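Local coordinates for protein mandelate racemase/muconate lactonizing enzyme (Roseovarius nubinhibens, PDB 2QDD) that is of unknown function but, as a magnesium-binding member of the enolase superfamily, probably catalyses a reaction that begins with abstraction of a proton next to a carboxylate, at residues S101-W112 and P268-R278; H12-P20 and A326-P334. All coordinates share one frame; numbering follows the deposited sequence. Where two conformers were deposited one is given.

Contact 1 (S101-W112 and P268-R278)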
ATOM      1  N   SER A 101      15.300 -12.118 -27.018  1.00 26.85           N
ATOM      2  CA  SER A 101      14.771 -13.428 -26.651  0.50 28.10           C
ATOM      3  C   SER A 101      14.398 -14.257 -27.881  1.00 25.73           C
ATOM      4  O   SER A 101      14.477 -15.479 -27.854  1.00 26.18           O
ATOM      5  CB  SER A 101      13.574 -13.273 -25.716  0.50 25.41           C
ATOM      6  OG  SER A 101      12.593 -12.424 -26.277  0.50 31.86           O
ATOM      7  N   TYR A 102      14.017 -13.574 -28.956  1.00 28.64           N
ATOM      8  CA  TYR A 102      13.720 -14.191 -30.244  1.00 29.17           C
ATOM      9  C   TYR A 102      14.913 -14.844 -30.939  1.00 28.98           C
ATOM     10  O   TYR A 102      14.741 -15.808 -31.681  1.00 27.88           O
ATOM     11  CB  TYR A 102      13.050 -13.187 -31.177  1.00 22.35           C
ATOM     12  CG  TYR A 102      13.916 -12.042 -31.691  1.00 26.56           C
ATOM     13  CD1 TYR A 102      14.343 -12.008 -33.023  1.00 31.07           C
ATOM     14  CD2 TYR A 102      14.267 -10.972 -30.867  1.00 22.58           C
ATOM     15  CE1 TYR A 102      15.116 -10.950 -33.512  1.00 22.93           C
ATOM     16  CE2 TYR A 102      15.038  -9.913 -31.345  1.00 21.04           C
ATOM     17  CZ  TYR A 102      15.458  -9.907 -32.668  1.00 29.32           C
ATOM     18  OH  TYR A 102      16.211  -8.851 -33.142  1.00 28.04           O
ATOM     19  N   VAL A 103      16.106 -14.309 -30.692  1.00 27.32           N
ATOM     20  CA  VAL A 103      17.361 -14.909 -31.144  1.00 30.04           C
ATOM     21  C   VAL A 103      17.661 -16.171 -30.342  1.00 31.78           C
ATOM     22  O   VAL A 103      18.128 -17.177 -30.887  1.00 33.70           O
ATOM     23  CB  VAL A 103      18.540 -13.902 -31.022  1.00 30.28           C
ATOM     24  CG1 VAL A 103      19.877 -14.572 -31.322  1.00 22.97           C
ATOM     25  CG2 VAL A 103      18.319 -12.714 -31.953  1.00 23.86           C
ATOM     26  N   LYS A 104      17.362 -16.111 -29.047  1.00 32.95           N
ATOM     27  CA  LYS A 104      17.808 -17.110 -28.088  1.00 27.53           C
ATOM     28  C   LYS A 104      16.998 -18.396 -28.126  1.00 25.49           C
ATOM     29  O   LYS A 104      17.518 -19.462 -27.789  1.00 26.86           O
ATOM     30  CB  LYS A 104      17.793 -16.525 -26.681  1.00 25.64           C
ATOM     31  CG  LYS A 104      19.048 -15.761 -26.363  1.00 32.51           C
ATOM     32  CD  LYS A 104      18.771 -14.649 -25.408  1.00 32.10           C
ATOM     33  CE  LYS A 104      20.032 -13.875 -25.144  1.00 31.07           C
ATOM     34  NZ  LYS A 104      19.771 -12.817 -24.123  1.00 23.53           N
ATOM     35  N   SER A 105      15.735 -18.281 -28.541  1.00 24.84           N
ATOM     36  CA  SER A 105      14.780 -19.393 -28.506  0.50 25.47           C
ATOM     37  C   SER A 105      15.131 -20.587 -29.415  1.00 26.17           C
ATOM     38  O   SER A 105      15.070 -21.724 -28.964  1.00 31.65           O
ATOM     39  CB  SER A 105      13.340 -18.895 -28.732  0.50 22.77           C
ATOM     40  OG  SER A 105      12.401 -19.961 -28.761  0.50 21.08           O
ATOM     41  N   PRO A 106      15.494 -20.338 -30.707  1.00 26.98           N
ATOM     42  CA  PRO A 106      15.937 -21.537 -31.447  1.00 27.13           C
ATOM     43  C   PRO A 106      17.253 -22.182 -30.995  1.00 28.78           C
ATOM     44  O   PRO A 106      17.411 -23.390 -31.161  1.00 30.65           O
ATOM     45  CB  PRO A 106      16.066 -21.035 -32.891  1.00 30.99           C
ATOM     46  CG  PRO A 106      16.297 -19.588 -32.776  1.00 28.22           C
ATOM     47  CD  PRO A 106      15.501 -19.149 -31.588  1.00 24.94           C
ATOM     48  N   ILE A 107      18.181 -21.393 -30.439  1.00 27.92           N
ATOM     49  CA  ILE A 107      19.423 -21.933 -29.877  1.00 27.19           C
ATOM     50  C   ILE A 107      19.160 -22.844 -28.680  1.00 30.75           C
ATOM     51  O   ILE A 107      19.717 -23.942 -28.590  1.00 33.95           O
ATOM     52  CB  ILE A 107      20.426 -20.826 -29.481  1.00 25.99           C
ATOM     53  CG1 ILE A 107      20.744 -19.932 -30.683  1.00 29.84           C
ATOM     54  CG2 ILE A 107      21.717 -21.443 -28.916  1.00 26.49           C
ATOM     55  CD1 ILE A 107      21.306 -18.576 -30.333  1.00 26.81           C
ATOM     56  N   ASP A 108      18.303 -22.381 -27.775  1.00 30.47           N
ATOM     57  CA  ASP A 108      17.893 -23.160 -26.610  1.00 28.68           C
ATOM     58  C   ASP A 108      17.126 -24.436 -26.987  1.00 26.94           C
ATOM     59  O   ASP A 108      17.360 -25.499 -26.408  1.00 29.00           O
ATOM     60  CB  ASP A 108      17.060 -22.289 -25.671  1.00 26.05           C
ATOM     61  CG  ASP A 108      16.663 -23.017 -24.415  1.00 30.80           C
ATOM     62  OD1 ASP A 108      17.513 -23.161 -23.510  1.00 38.11           O
ATOM     63  OD2 ASP A 108      15.500 -23.457 -24.341  1.00 37.71           O
ATOM     64  N   MET A 109      16.225 -24.305 -27.962  1.00 26.00           N
ATOM     65  CA  MET A 109      15.382 -25.392 -28.477  1.00 27.91           C
ATOM     66  C   MET A 109      16.224 -26.542 -29.044  1.00 29.77           C
ATOM     67  O   MET A 109      15.923 -27.716 -28.816  1.00 30.66           O
ATOM     68  CB  MET A 109      14.465 -24.822 -29.571  1.00 25.08           C
ATOM     69  CG  MET A 109      13.364 -25.729 -30.081  1.00 29.28           C
ATOM     70  SD  MET A 109      12.336 -24.848 -31.277  1.00 23.10           S
ATOM     71  CE  MET A 109      12.019 -26.161 -32.409  1.00 43.68           C
ATOM     72  N   ALA A 110      17.283 -26.181 -29.767  1.00 29.17           N
ATOM     73  CA  ALA A 110      18.191 -27.144 -30.380  1.00 30.56           C
ATOM     74  C   ALA A 110      19.097 -27.839 -29.371  1.00 27.28           C
ATOM     75  O   ALA A 110      19.468 -28.999 -29.566  1.00 29.05           O
ATOM     76  CB  ALA A 110      19.009 -26.475 -31.458  1.00 29.77           C
ATOM     77  N   CYS A 111      19.449 -27.136 -28.296  1.00 29.10           N
ATOM     78  CA  CYS A 111      20.188 -27.739 -27.186  1.00 23.29           C
ATOM     79  C   CYS A 111      19.350 -28.717 -26.363  1.00 28.84           C
ATOM     80  O   CYS A 111      19.879 -29.719 -25.868  1.00 27.67           O
ATOM     81  CB  CYS A 111      20.766 -26.662 -26.278  1.00 28.67           C
ATOM     82  SG  CYS A 111      22.131 -25.722 -26.989  1.00 41.01           S
ATOM     83  N   TRP A 112      18.058 -28.414 -26.205  1.00 27.77           N
ATOM     84  CA  TRP A 112      17.098 -29.329 -25.574  1.00 31.41           C
ATOM     85  C   TRP A 112      16.951 -30.621 -26.384  1.00 31.57           C
ATOM     86  O   TRP A 112      16.950 -31.714 -25.813  1.00 28.73           O
ATOM     87  CB  TRP A 112      15.722 -28.658 -25.391  1.00 31.00           C
ATOM     88  CG  TRP A 112      15.565 -27.917 -24.078  1.00 36.26           C
ATOM     89  CD1 TRP A 112      15.777 -26.589 -23.862  1.00 30.36           C
ATOM     90  CD2 TRP A 112      15.161 -28.466 -22.813  1.00 34.08           C
ATOM     91  NE1 TRP A 112      15.543 -26.273 -22.548  1.00 38.32           N
ATOM     92  CE2 TRP A 112      15.157 -27.403 -21.879  1.00 35.34           C
ATOM     93  CE3 TRP A 112      14.807 -29.752 -22.376  1.00 36.73           C
ATOM     94  CZ2 TRP A 112      14.820 -27.584 -20.530  1.00 34.83           C
ATOM     95  CZ3 TRP A 112      14.465 -29.934 -21.031  1.00 34.90           C
ATOM     96  CH2 TRP A 112      14.475 -28.853 -20.126  1.00 35.37           C
ATOM     97  N   PRO A 268       7.678 -19.450 -26.308  1.00 29.85           N
ATOM     98  CA  PRO A 268       9.142 -19.545 -26.264  1.00 29.53           C
ATOM     99  C   PRO A 268       9.889 -18.435 -27.019  1.00 28.18           C
ATOM    100  O   PRO A 268      10.888 -17.927 -26.512  1.00 29.10           O
ATOM    101  CB  PRO A 268       9.425 -20.909 -26.902  1.00 30.19           C
ATOM    102  CG  PRO A 268       8.209 -21.702 -26.635  1.00 31.80           C
ATOM    103  CD  PRO A 268       7.066 -20.732 -26.710  1.00 30.38           C
ATOM    104  N   ASN A 269       9.397 -18.055 -28.200  1.00 27.97           N
ATOM    105  CA  ASN A 269      10.002 -16.965 -28.967  1.00 29.84           C
ATOM    106  C   ASN A 269       9.855 -15.573 -28.343  1.00 26.57           C
ATOM    107  O   ASN A 269      10.652 -14.685 -28.621  1.00 34.78           O
ATOM    108  CB  ASN A 269       9.529 -16.969 -30.426  1.00 29.18           C
ATOM    109  CG  ASN A 269      10.553 -16.332 -31.380  1.00 33.31           C
ATOM    110  OD1 ASN A 269      10.395 -15.191 -31.807  1.00 30.10           O
ATOM    111  ND2 ASN A 269      11.608 -17.073 -31.703  1.00 22.23           N
ATOM    112  N   ARG A 270       8.845 -15.389 -27.495  1.00 28.69           N
ATOM    113  CA  ARG A 270       8.739 -14.181 -26.672  1.00 22.17           C
ATOM    114  C   ARG A 270       9.656 -14.205 -25.439  1.00 24.32           C
ATOM    115  O   ARG A 270      10.274 -13.190 -25.102  1.00 21.95           O
ATOM    116  CB  ARG A 270       7.283 -13.909 -26.281  1.00 23.37           C
ATOM    117  CG  ARG A 270       7.077 -12.668 -25.414  1.00 18.98           C
ATOM    118  CD  ARG A 270       5.607 -12.250 -25.255  1.00 22.71           C
ATOM    119  NE  ARG A 270       4.644 -13.357 -25.188  1.00 28.65           N
ATOM    120  CZ  ARG A 270       4.422 -14.134 -24.126  1.00 27.90           C
ATOM    121  NH1 ARG A 270       5.101 -13.969 -23.001  1.00 26.85           N
ATOM    122  NH2 ARG A 270       3.504 -15.090 -24.194  1.00 27.41           N
ATOM    123  N   VAL A 271       9.756 -15.357 -24.777  1.00 24.01           N
ATOM    124  CA  VAL A 271      10.446 -15.437 -23.481  1.00 22.34           C
ATOM    125  C   VAL A 271      11.890 -15.930 -23.541  1.00 24.89           C
ATOM    126  O   VAL A 271      12.624 -15.823 -22.554  1.00 30.29           O
ATOM    127  CB  VAL A 271       9.631 -16.229 -22.416  1.00 23.56           C
ATOM    128  CG1 VAL A 271       8.229 -15.644 -22.271  1.00 18.24           C
ATOM    129  CG2 VAL A 271       9.563 -17.719 -22.761  1.00 21.62           C
ATOM    130  N   GLY A 272      12.298 -16.476 -24.688  1.00 26.08           N
ATOM    131  CA  GLY A 272      13.701 -16.817 -24.914  1.00 20.77           C
ATOM    132  C   GLY A 272      14.047 -18.284 -24.825  1.00 27.60           C
ATOM    133  O   GLY A 272      15.188 -18.641 -24.521  1.00 25.61           O
ATOM    134  N   GLY A 273      13.072 -19.140 -25.106  1.00 27.82           N
ATOM    135  CA  GLY A 273      13.336 -20.569 -25.210  1.00 29.85           C
ATOM    136  C   GLY A 273      12.556 -21.407 -24.225  1.00 32.31           C
ATOM    137  O   GLY A 273      11.655 -20.916 -23.551  1.00 31.40           O
ATOM    138  N   LEU A 274      12.924 -22.681 -24.152  1.00 28.32           N
ATOM    139  CA  LEU A 274      12.204 -23.676 -23.383  1.00 27.37           C
ATOM    140  C   LEU A 274      12.629 -23.630 -21.920  1.00 26.38           C
ATOM    141  O   LEU A 274      11.814 -23.871 -21.029  1.00 28.74           O
ATOM    142  CB  LEU A 274      12.504 -25.061 -23.959  1.00 29.87           C
ATOM    143  CG  LEU A 274      11.419 -26.004 -24.478  1.00 43.96           C
ATOM    144  CD1 LEU A 274      10.124 -25.297 -24.890  1.00 42.08           C
ATOM    145  CD2 LEU A 274      11.994 -26.804 -25.643  1.00 38.50           C
ATOM    146  N   THR A 275      13.911 -23.346 -21.687  1.00 29.78           N
ATOM    147  CA  THR A 275      14.466 -23.182 -20.339  1.00 26.39           C
ATOM    148  C   THR A 275      13.778 -22.036 -19.586  1.00 26.60           C
ATOM    149  O   THR A 275      13.360 -22.208 -18.438  1.00 25.52           O
ATOM    150  CB  THR A 275      15.996 -22.942 -20.398  1.00 29.83           C
ATOM    151  OG1 THR A 275      16.632 -24.063 -21.026  1.00 29.53           O
ATOM    152  CG2 THR A 275      16.587 -22.739 -19.002  1.00 18.15           C
ATOM    153  N   ARG A 276      13.650 -20.884 -20.247  1.00 24.77           N
ATOM    154  CA  ARG A 276      12.961 -19.731 -19.675  1.00 24.30           C
ATOM    155  C   ARG A 276      11.453 -19.975 -19.557  1.00 24.12           C
ATOM    156  O   ARG A 276      10.844 -19.608 -18.555  1.00 22.76           O
ATOM    157  CB  ARG A 276      13.255 -18.463 -20.484  1.00 23.49           C
ATOM    158  CG  ARG A 276      14.735 -18.018 -20.486  1.00 28.27           C
ATOM    159  CD  ARG A 276      15.131 -17.276 -19.217  1.00 28.01           C
ATOM    160  NE  ARG A 276      16.561 -16.966 -19.178  1.00 41.34           N
ATOM    161  CZ  ARG A 276      17.490 -17.719 -18.586  1.00 41.62           C
ATOM    162  NH1 ARG A 276      18.761 -17.339 -18.606  1.00 42.08           N
ATOM    163  NH2 ARG A 276      17.160 -18.849 -17.974  1.00 39.27           N
ATOM    164  N   ALA A 277      10.869 -20.617 -20.566  1.00 22.72           N
ATOM    165  CA  ALA A 277       9.428 -20.920 -20.583  1.00 24.33           C
ATOM    166  C   ALA A 277       8.988 -21.907 -19.502  1.00 21.77           C
ATOM    167  O   ALA A 277       7.915 -21.745 -18.928  1.00 22.83           O
ATOM    168  CB  ALA A 277       8.996 -21.400 -21.950  1.00 17.91           C
ATOM    169  N   ARG A 278       9.835 -22.893 -19.205  1.00 23.92           N
ATOM    170  CA  ARG A 278       9.587 -23.867 -18.129  1.00 24.34           C
ATOM    171  C   ARG A 278       9.554 -23.241 -16.729  1.00 24.48           C
ATOM    172  O   ARG A 278       8.693 -23.592 -15.910  1.00 28.21           O
ATOM    173  CB  ARG A 278      10.630 -24.991 -18.169  1.00 24.08           C
ATOM    174  CG  ARG A 278      10.413 -26.109 -17.158  1.00 25.47           C
ATOM    175  CD  ARG A 278      11.655 -26.312 -16.310  1.00 31.77           C
ATOM    176  NE  ARG A 278      12.144 -27.688 -16.376  1.00 41.42           N
ATOM    177  CZ  ARG A 278      13.431 -28.025 -16.435  1.00 46.08           C
ATOM    178  NH1 ARG A 278      13.779 -29.302 -16.493  1.00 48.73           N
ATOM    179  NH2 ARG A 278      14.373 -27.087 -16.439  1.00 43.36           N
TER
HETATM  180  O   HOH W   1      11.128 -20.025 -31.103  1.00 25.31           O
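D108 and T275 meet where segment 101-112 of helix 101-119, from the N-terminal capping domain, crosses the start of helix 274-287 in the (β/α)-barrel domain of this enolase-superfamily fold. The axes of the two short segments approach to 9.6 Å at a signed angle of -94°. From D108 CB outward, each atom has a partner. CB lies close to the CA of G273, the N-cap residue, where positive phi and the closeness of the helix call for glycine. CG stands anti to the backbone N (chi1 -177°), which carries the carboxylate over the first turn of the barrel helix. There OD2 accepts from L274 N at 2.7 Å and from T275 N at 3.1 Å, both from the same face of its plane, one on the anti and one on the syn side. OD1 offers its syn lone pair to T275 OG1 at 2.8 Å and also takes N90 ND2, from helix 86-96. A carboxylate from the other domain thus takes up the first two backbone N-H groups after G273, and the helix start would be expected to favour its negative charge. Farther along, W112 lays one face against L274 CB, a CH-pi contact. T275 OG1, while donating to D108, accepts from W112 NE1 at 2.9 Å, tilted 19° from the indole plane.

Contact 2 (H12-P20 and A326-P334); sequences HLDLPLAKP and AHLADDPIP
L17 and L328 form a single antiparallel bridge, the two chains running 153° apart, with A329 N reaching P16 O at 3.0 Å and A18 N reaching H327 O at 2.9 Å, both nearly straight. H327 O also accepts from a water that in turn accepts from K19 N, a water-mediated link where the strand turns its corner. Beyond the bridge the loop diverges, and side chains take over. L328 sends its CD2 methyl to L15 CB at 3.9 Å, while its CD1 meets L15 CD1; CG lies anti to the carbonyl carbon (chi1 -56°), turning both methyls back to the strand. The CD2 methyls of L17 and L328 are more loosely apposed at 4.2 Å. P16 lays its CD against D330 CB. Farther on, L13 crosses the P332 ring at about a right angle, its CD2 3.7 Å from P332 CG. The other edge of strand 5-22, through L13, L15 and L17, is bonded to strand 29-42. The loop therefore borders the N-terminal antiparallel sheet, a junction between the capping and barrel domains of the mandelate racemase/muconate lactonizing enzyme fold.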
ATOM      1  N   HIS A  12      17.083 -20.204 -43.968  1.00 39.30           N
ATOM      2  CA  HIS A  12      15.994 -19.237 -44.044  1.00 42.69           C
ATOM      3  C   HIS A  12      14.838 -19.782 -44.887  1.00 42.85           C
ATOM      4  O   HIS A  12      15.037 -20.287 -45.990  1.00 46.43           O
ATOM      5  CB  HIS A  12      16.500 -17.882 -44.570  1.00 44.48           C
ATOM      6  CG  HIS A  12      15.417 -16.988 -45.090  1.00 46.75           C
ATOM      7  ND1 HIS A  12      15.345 -16.601 -46.411  1.00 57.25           N
ATOM      8  CD2 HIS A  12      14.355 -16.419 -44.474  1.00 48.58           C
ATOM      9  CE1 HIS A  12      14.288 -15.828 -46.584  1.00 60.24           C
ATOM     10  NE2 HIS A  12      13.669 -15.703 -45.424  1.00 53.14           N
ATOM     11  N   LEU A  13      13.632 -19.678 -44.345  1.00 42.18           N
ATOM     12  CA  LEU A  13      12.454 -20.281 -44.942  1.00 40.06           C
ATOM     13  C   LEU A  13      11.448 -19.178 -45.235  1.00 44.92           C
ATOM     14  O   LEU A  13      11.136 -18.368 -44.362  1.00 51.33           O
ATOM     15  CB  LEU A  13      11.848 -21.321 -43.989  1.00 41.43           C
ATOM     16  CG  LEU A  13      12.476 -22.722 -43.865  1.00 42.78           C
ATOM     17  CD1 LEU A  13      13.747 -22.746 -43.013  1.00 48.12           C
ATOM     18  CD2 LEU A  13      11.467 -23.702 -43.302  1.00 36.94           C
ATOM     19  N   ASP A  14      10.964 -19.143 -46.471  1.00 47.91           N
ATOM     20  CA  ASP A  14       9.896 -18.240 -46.877  1.00 49.69           C
ATOM     21  C   ASP A  14       8.579 -19.005 -46.825  1.00 51.73           C
ATOM     22  O   ASP A  14       8.344 -19.903 -47.640  1.00 58.98           O
ATOM     23  CB  ASP A  14      10.160 -17.746 -48.303  1.00 54.75           C
ATOM     24  CG  ASP A  14       9.573 -16.375 -48.572  1.00 65.96           C
ATOM     25  OD1 ASP A  14       8.335 -16.220 -48.485  1.00 69.34           O
ATOM     26  OD2 ASP A  14      10.355 -15.452 -48.888  1.00 75.10           O
ATOM     27  N   LEU A  15       7.727 -18.667 -45.861  1.00 46.88           N
ATOM     28  CA  LEU A  15       6.524 -19.454 -45.602  1.00 44.70           C
ATOM     29  C   LEU A  15       5.262 -18.655 -45.888  1.00 45.29           C
ATOM     30  O   LEU A  15       4.864 -17.824 -45.071  1.00 46.64           O
ATOM     31  CB  LEU A  15       6.485 -19.946 -44.156  1.00 41.47           C
ATOM     32  CG  LEU A  15       7.642 -20.732 -43.553  1.00 44.39           C
ATOM     33  CD1 LEU A  15       7.441 -20.737 -42.058  1.00 41.63           C
ATOM     34  CD2 LEU A  15       7.675 -22.155 -44.098  1.00 43.67           C
ATOM     35  N   PRO A  16       4.620 -18.909 -47.043  1.00 45.67           N
ATOM     36  CA  PRO A  16       3.389 -18.190 -47.363  1.00 43.10           C
ATOM     37  C   PRO A  16       2.254 -18.586 -46.424  1.00 42.19           C
ATOM     38  O   PRO A  16       2.148 -19.750 -46.031  1.00 39.28           O
ATOM     39  CB  PRO A  16       3.085 -18.625 -48.801  1.00 39.54           C
ATOM     40  CG  PRO A  16       3.767 -19.941 -48.953  1.00 47.62           C
ATOM     41  CD  PRO A  16       4.996 -19.871 -48.096  1.00 45.62           C
ATOM     42  N   LEU A  17       1.438 -17.609 -46.050  1.00 43.68           N
ATOM     43  CA  LEU A  17       0.235 -17.865 -45.270  1.00 45.89           C
ATOM     44  C   LEU A  17      -0.911 -18.311 -46.168  1.00 47.19           C
ATOM     45  O   LEU A  17      -1.001 -17.896 -47.328  1.00 45.41           O
ATOM     46  CB  LEU A  17      -0.168 -16.617 -44.477  1.00 44.16           C
ATOM     47  CG  LEU A  17       0.841 -16.058 -43.467  1.00 40.79           C
ATOM     48  CD1 LEU A  17       0.450 -14.647 -43.078  1.00 45.41           C
ATOM     49  CD2 LEU A  17       0.959 -16.940 -42.235  1.00 40.02           C
ATOM     50  N   ALA A  18      -1.776 -19.160 -45.619  1.00 50.90           N
ATOM     51  CA  ALA A  18      -3.032 -19.549 -46.258  1.00 55.87           C
ATOM     52  C   ALA A  18      -4.008 -18.374 -46.402  1.00 60.47           C
ATOM     53  O   ALA A  18      -4.665 -18.234 -47.435  1.00 61.56           O
ATOM     54  CB  ALA A  18      -3.682 -20.694 -45.487  1.00 55.89           C
ATOM     55  N   LYS A  19      -4.100 -17.544 -45.364  1.00 65.77           N
ATOM     56  CA  LYS A  19      -4.898 -16.315 -45.411  1.00 70.49           C
ATOM     57  C   LYS A  19      -4.014 -15.072 -45.244  1.00 71.96           C
ATOM     58  O   LYS A  19      -3.695 -14.686 -44.116  1.00 72.00           O
ATOM     59  CB  LYS A  19      -6.004 -16.328 -44.344  1.00 70.59           C
ATOM     60  CG  LYS A  19      -6.901 -17.563 -44.343  1.00 77.12           C
ATOM     61  CD  LYS A  19      -8.003 -17.476 -45.395  1.00 81.89           C
ATOM     62  CE  LYS A  19      -8.915 -18.695 -45.342  1.00 83.47           C
ATOM     63  NZ  LYS A  19      -8.240 -19.936 -45.818  1.00 78.77           N
ATOM     64  N   PRO A  20      -3.601 -14.453 -46.368  1.00 73.88           N
ATOM     65  CA  PRO A  20      -3.022 -13.107 -46.325  1.00 75.20           C
ATOM     66  C   PRO A  20      -4.033 -12.059 -45.860  1.00 76.04           C
ATOM     67  O   PRO A  20      -5.227 -12.175 -46.151  1.00 77.36           O
ATOM     68  CB  PRO A  20      -2.618 -12.848 -47.786  1.00 74.76           C
ATOM     69  CG  PRO A  20      -2.559 -14.197 -48.422  1.00 75.75           C
ATOM     70  CD  PRO A  20      -3.629 -14.988 -47.741  1.00 74.21           C
ATOM     71  N   ALA A 326      -0.872 -24.704 -39.026  1.00 35.52           N
ATOM     72  CA  ALA A 326      -2.235 -24.711 -39.552  1.00 40.20           C
ATOM     73  C   ALA A 326      -2.575 -23.499 -40.422  1.00 42.00           C
ATOM     74  O   ALA A 326      -3.507 -23.551 -41.231  1.00 44.07           O
ATOM     75  CB  ALA A 326      -3.236 -24.844 -38.414  1.00 39.95           C
ATOM     76  N   HIS A 327      -1.823 -22.415 -40.257  1.00 41.51           N
ATOM     77  CA  HIS A 327      -2.097 -21.175 -40.972  1.00 41.31           C
ATOM     78  C   HIS A 327      -1.166 -20.960 -42.163  1.00 38.13           C
ATOM     79  O   HIS A 327      -1.308 -19.983 -42.896  1.00 42.48           O
ATOM     80  CB  HIS A 327      -2.073 -19.988 -40.005  1.00 39.46           C
ATOM     81  CG  HIS A 327      -3.174 -20.030 -38.992  1.00 42.71           C
ATOM     82  ND1 HIS A 327      -4.343 -19.312 -39.133  1.00 45.75           N
ATOM     83  CD2 HIS A 327      -3.301 -20.732 -37.840  1.00 44.10           C
ATOM     84  CE1 HIS A 327      -5.136 -19.560 -38.106  1.00 44.00           C
ATOM     85  NE2 HIS A 327      -4.529 -20.422 -37.309  1.00 44.05           N
ATOM     86  N   LEU A 328      -0.228 -21.888 -42.351  1.00 35.04           N
ATOM     87  CA  LEU A 328       0.694 -21.875 -43.488  1.00 38.40           C
ATOM     88  C   LEU A 328       0.142 -22.649 -44.686  1.00 45.40           C
ATOM     89  O   LEU A 328      -0.570 -23.645 -44.521  1.00 46.52           O
ATOM     90  CB  LEU A 328       2.046 -22.476 -43.091  1.00 34.99           C
ATOM     91  CG  LEU A 328       2.831 -21.903 -41.911  1.00 34.16           C
ATOM     92  CD1 LEU A 328       4.051 -22.780 -41.644  1.00 26.11           C
ATOM     93  CD2 LEU A 328       3.235 -20.446 -42.146  1.00 33.22           C
ATOM     94  N   ALA A 329       0.496 -22.193 -45.888  1.00 50.76           N
ATOM     95  CA  ALA A 329       0.161 -22.894 -47.128  1.00 55.37           C
ATOM     96  C   ALA A 329       1.231 -23.906 -47.554  1.00 62.04           C
ATOM     97  O   ALA A 329       0.948 -24.833 -48.318  1.00 64.49           O
ATOM     98  CB  ALA A 329      -0.108 -21.898 -48.242  1.00 56.38           C
ATOM     99  N   ASP A 330       2.455 -23.729 -47.057  1.00 65.24           N
ATOM    100  CA  ASP A 330       3.553 -24.661 -47.321  1.00 68.16           C
ATOM    101  C   ASP A 330       3.907 -25.509 -46.092  1.00 65.64           C
ATOM    102  O   ASP A 330       3.603 -25.130 -44.959  1.00 67.57           O
ATOM    103  CB  ASP A 330       4.787 -23.897 -47.811  1.00 71.65           C
ATOM    104  CG  ASP A 330       5.478 -24.580 -48.980  1.00 81.36           C
ATOM    105  OD1 ASP A 330       5.619 -25.825 -48.961  1.00 84.98           O
ATOM    106  OD2 ASP A 330       5.887 -23.866 -49.921  1.00 85.79           O
ATOM    107  N   ASP A 331       4.546 -26.655 -46.329  1.00 62.78           N
ATOM    108  CA  ASP A 331       5.075 -27.510 -45.263  1.00 60.51           C
ATOM    109  C   ASP A 331       6.460 -28.032 -45.663  1.00 61.92           C
ATOM    110  O   ASP A 331       6.579 -28.815 -46.610  1.00 67.00           O
ATOM    111  CB  ASP A 331       4.114 -28.679 -44.990  1.00 59.15           C
ATOM    112  CG  ASP A 331       4.414 -29.424 -43.682  1.00 53.11           C
ATOM    113  OD1 ASP A 331       5.469 -29.203 -43.046  1.00 49.81           O
ATOM    114  OD2 ASP A 331       3.574 -30.260 -43.294  1.00 48.62           O
ATOM    115  N   PRO A 332       7.511 -27.586 -44.949  1.00 60.44           N
ATOM    116  CA  PRO A 332       8.888 -28.059 -45.124  1.00 60.21           C
ATOM    117  C   PRO A 332       9.251 -29.334 -44.349  1.00 59.50           C
ATOM    118  O   PRO A 332      10.329 -29.898 -44.569  1.00 58.40           O
ATOM    119  CB  PRO A 332       9.710 -26.885 -44.601  1.00 61.36           C
ATOM    120  CG  PRO A 332       8.863 -26.317 -43.522  1.00 61.47           C
ATOM    121  CD  PRO A 332       7.428 -26.523 -43.928  1.00 59.89           C
ATOM    122  N   ILE A 333       8.374 -29.770 -43.446  1.00 58.78           N
ATOM    123  CA  ILE A 333       8.575 -31.019 -42.702  1.00 56.12           C
ATOM    124  C   ILE A 333       7.316 -31.907 -42.707  1.00 56.92           C
ATOM    125  O   ILE A 333       6.689 -32.101 -41.659  1.00 56.63           O
ATOM    126  CB  ILE A 333       9.076 -30.759 -41.251  1.00 56.77           C
ATOM    127  CG1 ILE A 333       8.369 -29.545 -40.629  1.00 54.33           C
ATOM    128  CG2 ILE A 333      10.589 -30.550 -41.231  1.00 52.74           C
ATOM    129  CD1 ILE A 333       8.413 -29.525 -39.125  1.00 53.45           C
ATOM    130  N   PRO A 334       6.943 -32.453 -43.890  1.00 57.47           N
ATOM    131  CA  PRO A 334       5.648 -33.130 -44.041  1.00 55.65           C
ATOM    132  C   PRO A 334       5.582 -34.420 -43.230  1.00 54.09           C
ATOM    133  O   PRO A 334       6.576 -35.150 -43.150  1.00 53.49           O
ATOM    134  CB  PRO A 334       5.588 -33.451 -45.543  1.00 55.50           C
ATOM    135  CG  PRO A 334       6.637 -32.596 -46.174  1.00 57.14           C
ATOM    136  CD  PRO A 334       7.707 -32.489 -45.151  1.00 56.98           C
TER
HETATM  137  O   HOH W   2      -3.013 -17.796 -42.475  1.00 54.73           O

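Overall arrangement
Both contacts join the N-terminal capping domain to the barrel domain, but by different means: contact 1 sets helix against helix in the buried interior, contact 2 ties a sheet strand to a loop nearer the surface. Their centres are 22 Å apart and their nearest atoms about 8 Å, so they do not touch. Along the chain, 101-112 and 268-278 both fall between 12-20 and 326-334. Contact 1 borders the magnesium site, which holds no metal in this chain: the side chain of R270 lies about 3 Å from that of D243. Contact 2 stays farther off, H327 about 10 Å from D196, side chain to side chain.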